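Local coordinates for La-related protein 7 homolog (Schizosaccharomyces pombe, PDB 6TZN) that binds the telomerase RNA ter1 and promotes its assembly with the catalytic subunit trt1 into the telomerase holoenzyme, at residues A[12-17]-A[61-66]; A[20-25]-A[53-58]; A[29-34]-A[89-94]; A[71-76]-A[102-107]. All coordinates share one frame; numbering follows the deposited sequence.

Contact 1: residues A[12-17]-A[61-66]; sequences LLTRIK and IRWKTP. With NO3 (nitrate ion), chain B.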
# COMPACT_ATOMS: atom_id res chain seq x y z
N LEU A 12 10.83 -3.57 -4.57
CA LEU A 12 9.51 -3.59 -5.18
C LEU A 12 8.37 -3.60 -4.17
O LEU A 12 7.23 -3.35 -4.56
CB LEU A 12 9.34 -4.83 -6.06
CG LEU A 12 10.19 -4.97 -7.34
CD1 LEU A 12 9.86 -6.30 -8.03
CD2 LEU A 12 9.93 -3.81 -8.27
N LEU A 13 8.65 -3.88 -2.90
CA LEU A 13 7.61 -4.27 -1.95
C LEU A 13 7.35 -3.16 -0.94
O LEU A 13 8.29 -2.66 -0.31
CB LEU A 13 8.04 -5.53 -1.18
CG LEU A 13 8.51 -6.73 -1.99
CD1 LEU A 13 8.98 -7.82 -1.03
CD2 LEU A 13 7.40 -7.24 -2.90
N THR A 14 6.09 -2.80 -0.76
CA THR A 14 5.69 -1.86 0.29
C THR A 14 4.64 -2.50 1.18
O THR A 14 3.65 -3.06 0.69
CB THR A 14 5.14 -0.54 -0.26
OG1 THR A 14 3.91 -0.77 -0.97
CG2 THR A 14 6.16 0.14 -1.17
N ARG A 15 4.84 -2.42 2.48
CA ARG A 15 3.81 -2.79 3.43
C ARG A 15 2.91 -1.59 3.66
O ARG A 15 3.41 -0.48 3.90
CB ARG A 15 4.43 -3.22 4.75
CG ARG A 15 3.40 -3.44 5.85
CD ARG A 15 4.04 -3.98 7.11
NE ARG A 15 4.25 -5.42 7.01
CZ ARG A 15 5.43 -5.99 6.83
NH1 ARG A 15 6.53 -5.25 6.73
NH2 ARG A 15 5.52 -7.31 6.74
N ILE A 16 1.61 -1.79 3.55
CA ILE A 16 0.62 -0.77 3.88
C ILE A 16 0.01 -1.16 5.22
O ILE A 16 -0.45 -2.29 5.39
CB ILE A 16 -0.48 -0.68 2.81
CG1 ILE A 16 0.12 -0.59 1.40
CG2 ILE A 16 -1.41 0.49 3.12
CD1 ILE A 16 0.96 0.63 1.17
N LYS A 17 0.03 -0.23 6.18
CA LYS A 17 -0.51 -0.48 7.51
C LYS A 17 -1.69 0.43 7.79
O LYS A 17 -1.80 1.54 7.25
CB LYS A 17 0.55 -0.26 8.59
CG LYS A 17 1.73 -1.21 8.48
CD LYS A 17 2.61 -1.16 9.71
CE LYS A 17 3.32 0.17 9.83
NZ LYS A 17 4.15 0.21 11.07
N ILE A 61 2.28 -4.87 -0.98
CA ILE A 61 2.11 -4.53 -2.39
C ILE A 61 3.40 -4.84 -3.14
O ILE A 61 4.48 -4.38 -2.75
CB ILE A 61 1.74 -3.04 -2.57
CG1 ILE A 61 0.70 -2.58 -1.54
CG2 ILE A 61 1.28 -2.78 -4.00
CD1 ILE A 61 -0.61 -3.37 -1.57
N ARG A 62 3.29 -5.63 -4.21
CA ARG A 62 4.39 -5.85 -5.14
C ARG A 62 4.17 -4.90 -6.31
O ARG A 62 3.28 -5.11 -7.14
CB ARG A 62 4.43 -7.31 -5.60
CG ARG A 62 5.69 -7.72 -6.39
CD ARG A 62 5.63 -7.29 -7.85
NE ARG A 62 6.38 -8.19 -8.72
CZ ARG A 62 7.04 -7.84 -9.82
NH1 ARG A 62 7.11 -6.57 -10.20
NH2 ARG A 62 7.64 -8.78 -10.54
N TRP A 63 4.99 -3.85 -6.38
CA TRP A 63 4.86 -2.85 -7.43
C TRP A 63 5.57 -3.32 -8.69
O TRP A 63 6.44 -4.19 -8.66
CB TRP A 63 5.45 -1.52 -6.95
CG TRP A 63 4.62 -0.93 -5.86
CD1 TRP A 63 4.80 -1.07 -4.51
CD2 TRP A 63 3.45 -0.11 -6.03
NE1 TRP A 63 3.82 -0.38 -3.83
CE2 TRP A 63 2.97 0.21 -4.74
CE3 TRP A 63 2.77 0.37 -7.15
CZ2 TRP A 63 1.84 1.00 -4.54
CZ3 TRP A 63 1.65 1.16 -6.95
CH2 TRP A 63 1.19 1.46 -5.65
N LYS A 64 5.19 -2.72 -9.82
CA LYS A 64 5.81 -3.11 -11.08
C LYS A 64 7.30 -2.80 -11.09
O LYS A 64 8.10 -3.61 -11.58
CB LYS A 64 5.10 -2.45 -12.27
CG LYS A 64 5.53 -3.01 -13.62
CD LYS A 64 4.80 -2.33 -14.76
CE LYS A 64 5.19 -2.94 -16.10
NZ LYS A 64 4.48 -2.29 -17.24
N THR A 65 7.69 -1.64 -10.58
CA THR A 65 9.08 -1.19 -10.60
C THR A 65 9.42 -0.51 -9.28
O THR A 65 8.53 -0.05 -8.56
CB THR A 65 9.34 -0.18 -11.73
OG1 THR A 65 8.73 1.08 -11.41
CG2 THR A 65 8.83 -0.69 -13.08
N PRO A 66 10.72 -0.40 -8.96
CA PRO A 66 11.09 0.32 -7.72
C PRO A 66 10.62 1.76 -7.69
O PRO A 66 10.30 2.28 -6.61
CB PRO A 66 12.62 0.22 -7.71
CG PRO A 66 12.91 -1.02 -8.47
CD PRO A 66 11.88 -1.05 -9.58
N NO3 B . 5.88 -11.72 -8.91
O1 NO3 B . 5.63 -10.90 -8.00
O2 NO3 B . 5.20 -12.77 -9.01
O3 NO3 B . 6.82 -11.53 -9.73
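Arg62 lies across from Leu13 in a non-hydrogen-bonded antiparallel pair, and its long side chain suits a site that is oily at the base and polar at the tip. CB and CG rest against Leu13 CD2, with CG 3.9 Å from that methyl. The chain bends (chi2 -80°), and CD lies 3.6 Å from O1 of a nitrate ion. Leu12 CD1 lies over one face of the guanidinium, offset toward its rim and 3.5 Å from NH1. NH1 donates to Trp63 O at 2.9 Å; NE and NH2 bind O1 and O3 of the nitrate, probably from the crystallisation liquor. In this crystal three bonds thus fix the group's rotation, the one to Trp63 O being made within the protein. Two backbone bonds join Thr14 and Ile61, and Trp63 N reaches Leu12 O. Trp63 NE1 gives its hydrogen, in the ring plane, to Thr14 OG1 at 2.9 Å. Threonine suits this buried spot because its hydroxyl takes the indole N-H while CG2 stays apolar. Ile16 CG1 meets Ile61 CG1 at 3.6 Å. Helix 109-119 meets Leu13 and Arg62 on one face of the sheet; Thr14 and Trp63 touch helix 66-78, and Ile61 packs on strand 47-51.

Contact 2: residues A[20-25]-A[53-58]; sequences HPLTNK and RKDETE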
# COMPACT_ATOMS: atom_id res chain seq x y z
N HIS A 20 -8.50 -0.40 6.81
CA HIS A 20 -9.72 -0.85 7.48
C HIS A 20 -9.77 -2.38 7.46
O HIS A 20 -9.55 -2.99 6.41
CB HIS A 20 -10.95 -0.27 6.80
CG HIS A 20 -12.21 -0.48 7.58
ND1 HIS A 20 -12.84 -1.70 7.67
CD2 HIS A 20 -12.93 0.38 8.34
CE1 HIS A 20 -13.90 -1.59 8.44
NE2 HIS A 20 -13.98 -0.34 8.86
N PRO A 21 -10.05 -3.02 8.60
CA PRO A 21 -9.90 -4.49 8.67
C PRO A 21 -10.87 -5.25 7.77
O PRO A 21 -10.62 -6.42 7.47
CB PRO A 21 -10.14 -4.81 10.15
CG PRO A 21 -10.95 -3.65 10.65
CD PRO A 21 -10.41 -2.45 9.91
N LEU A 22 -11.97 -4.63 7.34
CA LEU A 22 -12.96 -5.33 6.54
C LEU A 22 -12.92 -4.93 5.07
O LEU A 22 -13.87 -5.18 4.33
CB LEU A 22 -14.34 -5.23 7.18
CG LEU A 22 -14.41 -5.97 8.53
CD1 LEU A 22 -15.60 -5.53 9.35
CD2 LEU A 22 -14.41 -7.49 8.35
N THR A 23 -11.81 -4.32 4.63
CA THR A 23 -11.64 -3.93 3.24
C THR A 23 -11.32 -5.16 2.38
O THR A 23 -11.36 -6.31 2.84
CB THR A 23 -10.61 -2.81 3.13
OG1 THR A 23 -10.77 -2.14 1.88
CG2 THR A 23 -9.17 -3.33 3.25
N ASN A 24 -11.04 -4.92 1.09
CA ASN A 24 -10.72 -5.99 0.16
C ASN A 24 -9.69 -5.51 -0.86
O ASN A 24 -9.34 -4.33 -0.90
CB ASN A 24 -11.98 -6.59 -0.50
CG ASN A 24 -12.74 -5.59 -1.36
OD1 ASN A 24 -12.26 -4.50 -1.66
ND2 ASN A 24 -13.94 -5.98 -1.78
N LYS A 25 -9.19 -6.44 -1.67
CA LYS A 25 -8.12 -6.12 -2.61
C LYS A 25 -8.56 -5.07 -3.62
O LYS A 25 -7.76 -4.20 -4.00
CB LYS A 25 -7.63 -7.38 -3.32
CG LYS A 25 -6.72 -8.25 -2.48
CD LYS A 25 -6.23 -9.46 -3.26
CE LYS A 25 -5.58 -10.47 -2.33
NZ LYS A 25 -4.59 -11.32 -3.03
N ARG A 53 -5.18 -10.39 3.28
CA ARG A 53 -6.09 -11.37 3.86
C ARG A 53 -7.20 -10.63 4.60
O ARG A 53 -6.92 -9.74 5.40
CB ARG A 53 -5.35 -12.28 4.85
CG ARG A 53 -6.22 -13.38 5.41
N LYS A 54 -8.44 -11.02 4.34
CA LYS A 54 -9.58 -10.37 4.98
C LYS A 54 -9.43 -10.38 6.49
O LYS A 54 -8.96 -11.36 7.08
CB LYS A 54 -10.88 -11.06 4.57
CG LYS A 54 -12.13 -10.36 5.07
CD LYS A 54 -13.39 -10.96 4.46
CE LYS A 54 -14.63 -10.30 5.02
NZ LYS A 54 -14.54 -8.82 4.91
N ASP A 55 -9.83 -9.27 7.12
CA ASP A 55 -9.76 -9.07 8.57
C ASP A 55 -8.35 -8.83 9.09
O ASP A 55 -8.11 -8.92 10.30
CB ASP A 55 -10.52 -10.13 9.39
CG ASP A 55 -11.76 -9.56 10.04
OD1 ASP A 55 -11.82 -8.33 10.24
OD2 ASP A 55 -12.69 -10.33 10.34
N GLU A 56 -7.42 -8.51 8.21
CA GLU A 56 -6.14 -7.94 8.60
C GLU A 56 -6.13 -6.46 8.27
O GLU A 56 -6.93 -5.97 7.47
CB GLU A 56 -4.98 -8.68 7.92
CG GLU A 56 -4.99 -10.18 8.28
CD GLU A 56 -3.70 -10.91 7.98
OE1 GLU A 56 -2.82 -10.35 7.29
OE2 GLU A 56 -3.56 -12.06 8.44
N THR A 57 -5.22 -5.73 8.92
CA THR A 57 -5.11 -4.29 8.72
C THR A 57 -3.87 -3.92 7.94
O THR A 57 -3.53 -2.73 7.85
CB THR A 57 -5.15 -3.56 10.07
OG1 THR A 57 -4.04 -3.98 10.86
CG2 THR A 57 -6.45 -3.84 10.81
N GLU A 58 -3.17 -4.90 7.38
CA GLU A 58 -1.96 -4.67 6.61
C GLU A 58 -2.04 -5.43 5.30
O GLU A 58 -2.74 -6.45 5.19
CB GLU A 58 -0.70 -5.12 7.38
CG GLU A 58 -0.50 -4.39 8.70
CD GLU A 58 0.75 -4.83 9.44
OE1 GLU A 58 1.47 -5.71 8.93
OE2 GLU A 58 1.00 -4.30 10.54
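Two connections of the RRM fold meet where Pro21 packs against Asp55 and Thr57: the loop leading from strand 13-17 into helix 25-39, and the turn between strands 47-51 and 58-63. Each is bent by a beta turn, type I from His20 to Thr23 and type II from Arg53 to Glu56. Proline, its phi already fixed near -65°, suits the second place of the type I turn, while Asp55 takes the positive phi (74°) of the third place in the type II turn. Pro21 O receives a weak bond from Asp55 N at 3.0 Å, bent to 121° at the hydrogen, and Pro21 CA makes a CA-H...O contact with Glu56 O at 3.5 Å. Pro21 CB meets Thr57 CG2 at 3.9 Å. Leu22 runs beside Asp55, pointing the same way, and its CD2 lies 3.3 Å from Asp55 OD1 and 3.7 Å from Lys54 NZ, an apolar tip set between two charged ends. His20 braces its own turn, ND1 accepting from Leu22 N at 3.1 Å. Such a surface meeting is consistent with the beta-alpha-beta-beta-alpha-beta order of an RRM, which brings its first and third connections to the same end of the sheet.

Contact 3: residues A[29-34]-A[89-94]; sequences HSLLSY and IRAHRK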
# COMPACT_ATOMS: atom_id res chain seq x y z
N HIS A 29 -6.64 -1.58 -4.15
CA HIS A 29 -6.12 -1.17 -5.45
C HIS A 29 -6.60 0.23 -5.81
O HIS A 29 -5.81 1.08 -6.23
CB HIS A 29 -6.55 -2.18 -6.52
CG HIS A 29 -5.95 -1.92 -7.87
ND1 HIS A 29 -4.98 -2.74 -8.42
CD2 HIS A 29 -6.17 -0.95 -8.77
CE1 HIS A 29 -4.64 -2.28 -9.61
NE2 HIS A 29 -5.34 -1.19 -9.84
N SER A 30 -7.90 0.49 -5.65
CA SER A 30 -8.44 1.80 -5.97
C SER A 30 -7.86 2.88 -5.07
O SER A 30 -7.55 3.99 -5.54
CB SER A 30 -9.97 1.78 -5.84
OG SER A 30 -10.52 0.92 -6.81
N LEU A 31 -7.72 2.59 -3.78
CA LEU A 31 -7.15 3.55 -2.85
C LEU A 31 -5.71 3.88 -3.23
O LEU A 31 -5.31 5.06 -3.29
CB LEU A 31 -7.22 3.00 -1.43
CG LEU A 31 -6.76 3.90 -0.28
CD1 LEU A 31 -7.51 3.53 1.01
CD2 LEU A 31 -5.26 3.79 -0.06
N LEU A 32 -4.90 2.85 -3.50
CA LEU A 32 -3.52 3.09 -3.90
C LEU A 32 -3.45 3.93 -5.17
O LEU A 32 -2.66 4.86 -5.26
CB LEU A 32 -2.81 1.75 -4.11
CG LEU A 32 -2.54 0.93 -2.86
CD1 LEU A 32 -1.97 -0.42 -3.24
CD2 LEU A 32 -1.58 1.65 -1.92
N SER A 33 -4.29 3.62 -6.16
CA SER A 33 -4.29 4.39 -7.40
C SER A 33 -4.70 5.84 -7.16
O SER A 33 -4.11 6.76 -7.73
CB SER A 33 -5.21 3.73 -8.42
OG SER A 33 -4.82 2.39 -8.64
N TYR A 34 -5.72 6.05 -6.33
CA TYR A 34 -6.19 7.39 -6.03
C TYR A 34 -5.09 8.22 -5.38
O TYR A 34 -4.82 9.36 -5.79
CB TYR A 34 -7.41 7.28 -5.11
CG TYR A 34 -8.07 8.59 -4.79
CD1 TYR A 34 -7.59 9.41 -3.77
CD2 TYR A 34 -9.17 9.03 -5.52
CE1 TYR A 34 -8.19 10.62 -3.49
CE2 TYR A 34 -9.78 10.24 -5.24
CZ TYR A 34 -9.28 11.03 -4.23
OH TYR A 34 -9.89 12.23 -3.96
N ILE A 89 -12.26 4.79 -0.70
CA ILE A 89 -11.13 4.92 -1.63
C ILE A 89 -10.33 6.20 -1.39
O ILE A 89 -9.10 6.18 -1.46
CB ILE A 89 -11.65 4.86 -3.08
CG1 ILE A 89 -12.24 3.48 -3.39
CG2 ILE A 89 -10.53 5.24 -4.06
CD1 ILE A 89 -13.03 3.48 -4.68
N ARG A 90 -10.99 7.33 -1.13
CA ARG A 90 -10.24 8.58 -1.04
C ARG A 90 -9.66 8.81 0.35
O ARG A 90 -8.66 9.52 0.48
CB ARG A 90 -11.07 9.75 -1.55
CG ARG A 90 -12.16 10.23 -0.66
CD ARG A 90 -13.09 11.19 -1.44
NE ARG A 90 -14.22 10.47 -2.02
CZ ARG A 90 -15.25 11.04 -2.64
NH1 ARG A 90 -15.29 12.36 -2.82
NH2 ARG A 90 -16.24 10.28 -3.10
N ALA A 91 -10.23 8.19 1.38
CA ALA A 91 -9.58 8.07 2.68
C ALA A 91 -9.21 9.43 3.29
O ALA A 91 -8.10 9.63 3.78
CB ALA A 91 -8.38 7.12 2.61
N HIS A 92 -10.16 10.36 3.29
CA HIS A 92 -9.91 11.64 3.94
C HIS A 92 -9.95 11.47 5.45
O HIS A 92 -10.88 10.86 6.00
CB HIS A 92 -10.95 12.67 3.52
CG HIS A 92 -10.83 13.10 2.10
ND1 HIS A 92 -11.76 13.90 1.48
CD2 HIS A 92 -9.89 12.81 1.16
CE1 HIS A 92 -11.40 14.11 0.23
NE2 HIS A 92 -10.27 13.46 0.01
N ARG A 93 -8.95 12.02 6.14
CA ARG A 93 -8.98 12.03 7.59
C ARG A 93 -10.14 12.89 8.08
O ARG A 93 -10.41 13.96 7.53
CB ARG A 93 -7.64 12.54 8.14
CG ARG A 93 -7.37 14.03 7.96
CD ARG A 93 -7.79 14.84 9.19
NE ARG A 93 -7.42 16.24 9.10
CZ ARG A 93 -8.18 17.20 8.58
NH1 ARG A 93 -9.38 16.90 8.10
NH2 ARG A 93 -7.75 18.45 8.54
N LYS A 94 -10.85 12.40 9.09
CA LYS A 94 -11.96 13.13 9.68
C LYS A 94 -11.59 13.57 11.08
O LYS A 94 -10.93 12.83 11.82
CB LYS A 94 -13.23 12.27 9.72
CG LYS A 94 -13.65 11.73 8.36
CD LYS A 94 -13.62 12.82 7.30
CE LYS A 94 -14.26 12.35 6.00
NZ LYS A 94 -15.38 11.39 6.24
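Tyr34 and Arg90 make the aromatic part of this contact. Arg90 CB sits over one face of the phenol ring, 3.8 Å from its centroid and shifted toward the rim, in a CH-pi contact. Tyr34 CB points toward the loop, and CG stands anti to the backbone N (chi1 -176°). Arg90 CG in turn lies over the centre of the His92 ring, so neighbouring atoms of one aliphatic stem each meet an aromatic ring; an arginine can do this with its methylenes while its charged end leads away. Apolar contacts come next. Ile89, branched at CB, spreads over the helix: CD1 meets Ser30 CB at 3.7 Å, and CG2 reaches both Ser30 O at 3.6 Å and Tyr34 CB. The small Ser30 suits this close approach. Leu31 CD1 touches Ala91 CB at 4.0 Å. No hydrogen bond crosses the contact. Ile89 O takes a CA-H...O contact from Leu31 CA at 3.6 Å, and this buried carbonyl has no hydrogen-bond partner in the model. An alanine in place of Tyr34 would probably leave Arg90 CB without its aromatic support and take away the cation-pi partner of Arg38. Through this contact the loop between helix 66-78 and strand 103-106 lies against helix 25-39, whose Leu31 and Leu32 also pack on Phe76 of helix 66-78.

Contact 4: residues A[71-76]-A[102-107]; sequences TCINAF and LIAELI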
# COMPACT_ATOMS: atom_id res chain seq x y z
N THR A 71 7.31 5.96 -5.12
CA THR A 71 6.22 6.93 -5.22
C THR A 71 5.15 6.65 -4.17
O THR A 71 4.61 7.57 -3.55
CB THR A 71 5.63 6.88 -6.63
OG1 THR A 71 6.64 7.22 -7.59
CG2 THR A 71 4.45 7.83 -6.76
N CYS A 72 4.84 5.37 -3.96
CA CYS A 72 3.87 4.99 -2.93
C CYS A 72 4.34 5.44 -1.55
O CYS A 72 3.57 6.03 -0.78
CB CYS A 72 3.67 3.48 -2.97
SG CYS A 72 2.62 2.84 -1.66
N ILE A 73 5.60 5.17 -1.21
CA ILE A 73 6.13 5.58 0.09
C ILE A 73 6.01 7.08 0.27
O ILE A 73 5.56 7.58 1.31
CB ILE A 73 7.58 5.10 0.26
CG1 ILE A 73 7.67 3.57 0.17
CG2 ILE A 73 8.15 5.60 1.58
CD1 ILE A 73 6.78 2.86 1.12
N ASN A 74 6.41 7.84 -0.76
CA ASN A 74 6.36 9.30 -0.66
C ASN A 74 4.93 9.79 -0.52
O ASN A 74 4.66 10.74 0.23
CB ASN A 74 7.02 9.93 -1.89
CG ASN A 74 8.52 9.71 -1.93
OD1 ASN A 74 9.14 9.43 -0.91
ND2 ASN A 74 9.11 9.83 -3.12
N ALA A 75 4.00 9.16 -1.23
CA ALA A 75 2.60 9.59 -1.21
C ALA A 75 2.01 9.50 0.20
O ALA A 75 1.38 10.44 0.68
CB ALA A 75 1.79 8.75 -2.19
N PHE A 76 2.19 8.36 0.87
CA PHE A 76 1.62 8.22 2.20
C PHE A 76 2.38 8.99 3.26
O PHE A 76 1.81 9.32 4.30
CB PHE A 76 1.47 6.75 2.58
CG PHE A 76 0.35 6.06 1.86
CD1 PHE A 76 -0.96 6.24 2.26
CD2 PHE A 76 0.62 5.27 0.75
CE1 PHE A 76 -1.99 5.62 1.58
CE2 PHE A 76 -0.41 4.64 0.07
CZ PHE A 76 -1.72 4.82 0.49
N LEU A 102 -3.01 5.84 7.51
CA LEU A 102 -2.36 4.88 6.63
C LEU A 102 -0.86 5.17 6.54
O LEU A 102 -0.43 6.32 6.40
CB LEU A 102 -2.99 4.96 5.24
CG LEU A 102 -4.41 4.38 5.18
CD1 LEU A 102 -5.18 4.93 4.00
CD2 LEU A 102 -4.34 2.86 5.11
N ILE A 103 -0.06 4.10 6.59
CA ILE A 103 1.39 4.16 6.55
C ILE A 103 1.87 3.19 5.48
O ILE A 103 1.32 2.10 5.33
CB ILE A 103 1.98 3.74 7.92
CG1 ILE A 103 1.66 4.78 8.99
CG2 ILE A 103 3.49 3.48 7.82
CD1 ILE A 103 2.06 4.36 10.37
N ALA A 104 2.90 3.59 4.73
CA ALA A 104 3.55 2.70 3.77
C ALA A 104 5.04 2.64 4.08
O ALA A 104 5.68 3.68 4.27
CB ALA A 104 3.32 3.15 2.33
N GLU A 105 5.59 1.43 4.12
CA GLU A 105 6.99 1.20 4.42
C GLU A 105 7.60 0.26 3.39
O GLU A 105 6.98 -0.74 3.02
CB GLU A 105 7.17 0.55 5.81
CG GLU A 105 6.40 1.20 6.94
CD GLU A 105 6.49 0.42 8.23
OE1 GLU A 105 6.39 1.04 9.31
OE2 GLU A 105 6.67 -0.82 8.18
N LEU A 106 8.81 0.58 2.94
CA LEU A 106 9.52 -0.30 2.03
C LEU A 106 10.02 -1.52 2.79
O LEU A 106 10.59 -1.39 3.88
CB LEU A 106 10.70 0.45 1.41
CG LEU A 106 11.40 -0.23 0.23
CD1 LEU A 106 10.51 -0.22 -1.00
CD2 LEU A 106 12.73 0.47 -0.04
N ILE A 107 9.79 -2.70 2.23
CA ILE A 107 10.26 -3.95 2.83
C ILE A 107 11.65 -4.24 2.29
O ILE A 107 11.86 -4.25 1.07
CB ILE A 107 9.28 -5.10 2.53
CG1 ILE A 107 7.89 -4.79 3.11
CG2 ILE A 107 9.81 -6.41 3.10
CD1 ILE A 107 6.84 -5.84 2.79
O HOH W 1 5.07 6.35 3.67
O HOH W 2 1.69 7.95 6.82
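Ile73 O and Ala104 O are joined through a water that donates to both, at 2.7 Å and 2.8 Å. A second water does the same for Phe76 O and Leu102 O, the latter bond also 2.7 Å, so two helix carbonyls are tied to two carbonyls of the 102-107 segment that could not bond to each other directly. Beside these bridges the packing is apolar. Ala104 is its focus: CB is met by Ile73 CD1 at 3.7 Å and, more distantly, by Cys72 SG. A small residue suits this place because helix and strand axes come within 7.3 Å of each other, at 146° between their directions. Ile73 extends CD1 across the strand backbone, 3.4 Å from Ala104 O. The Phe76 ring reaches two residues of segment 102-107: CD2 is 3.8 Å from Ala104 CB, and CD1 is 3.8 Å from Leu102 CB. Cys72 SG lies in the plane of that ring, at its edge. An alanine in place of Phe76 would probably open a gap between the helix and Leu102 and Ala104. Strand 103-106, an edge strand of the sheet, pairs with strand 13-17, whose Thr14 also touches Ile73; helix 66-78 thus rests on both strands while its Ala75 packs against helix 25-39.

Overall arrangement
All four contacts belong to one xRRM domain, a four-stranded antiparallel sheet with helices 25-39 and 66-78 on one face and helix 109-119 beside the other. Contacts 1 and 4 are closest, with centres about 8 Å apart, and share the sheet through neighbouring strands 13-17 and 103-106. Contact 3 has its centre about 13 Å from that of contact 4, and Ala91 touches Leu102 between them. The centre of contact 2 is about 17 Å from that of contact 1, at one end of the sheet. Along the chain, contact 2 opens and closes between the two segments of contact 1, contact 3 crosses contacts 1, 2 and 4, and contact 4 follows contact 1. This interlacing ties distant sequence into a single compact domain, which as an xRRM probably contributes to RNA binding.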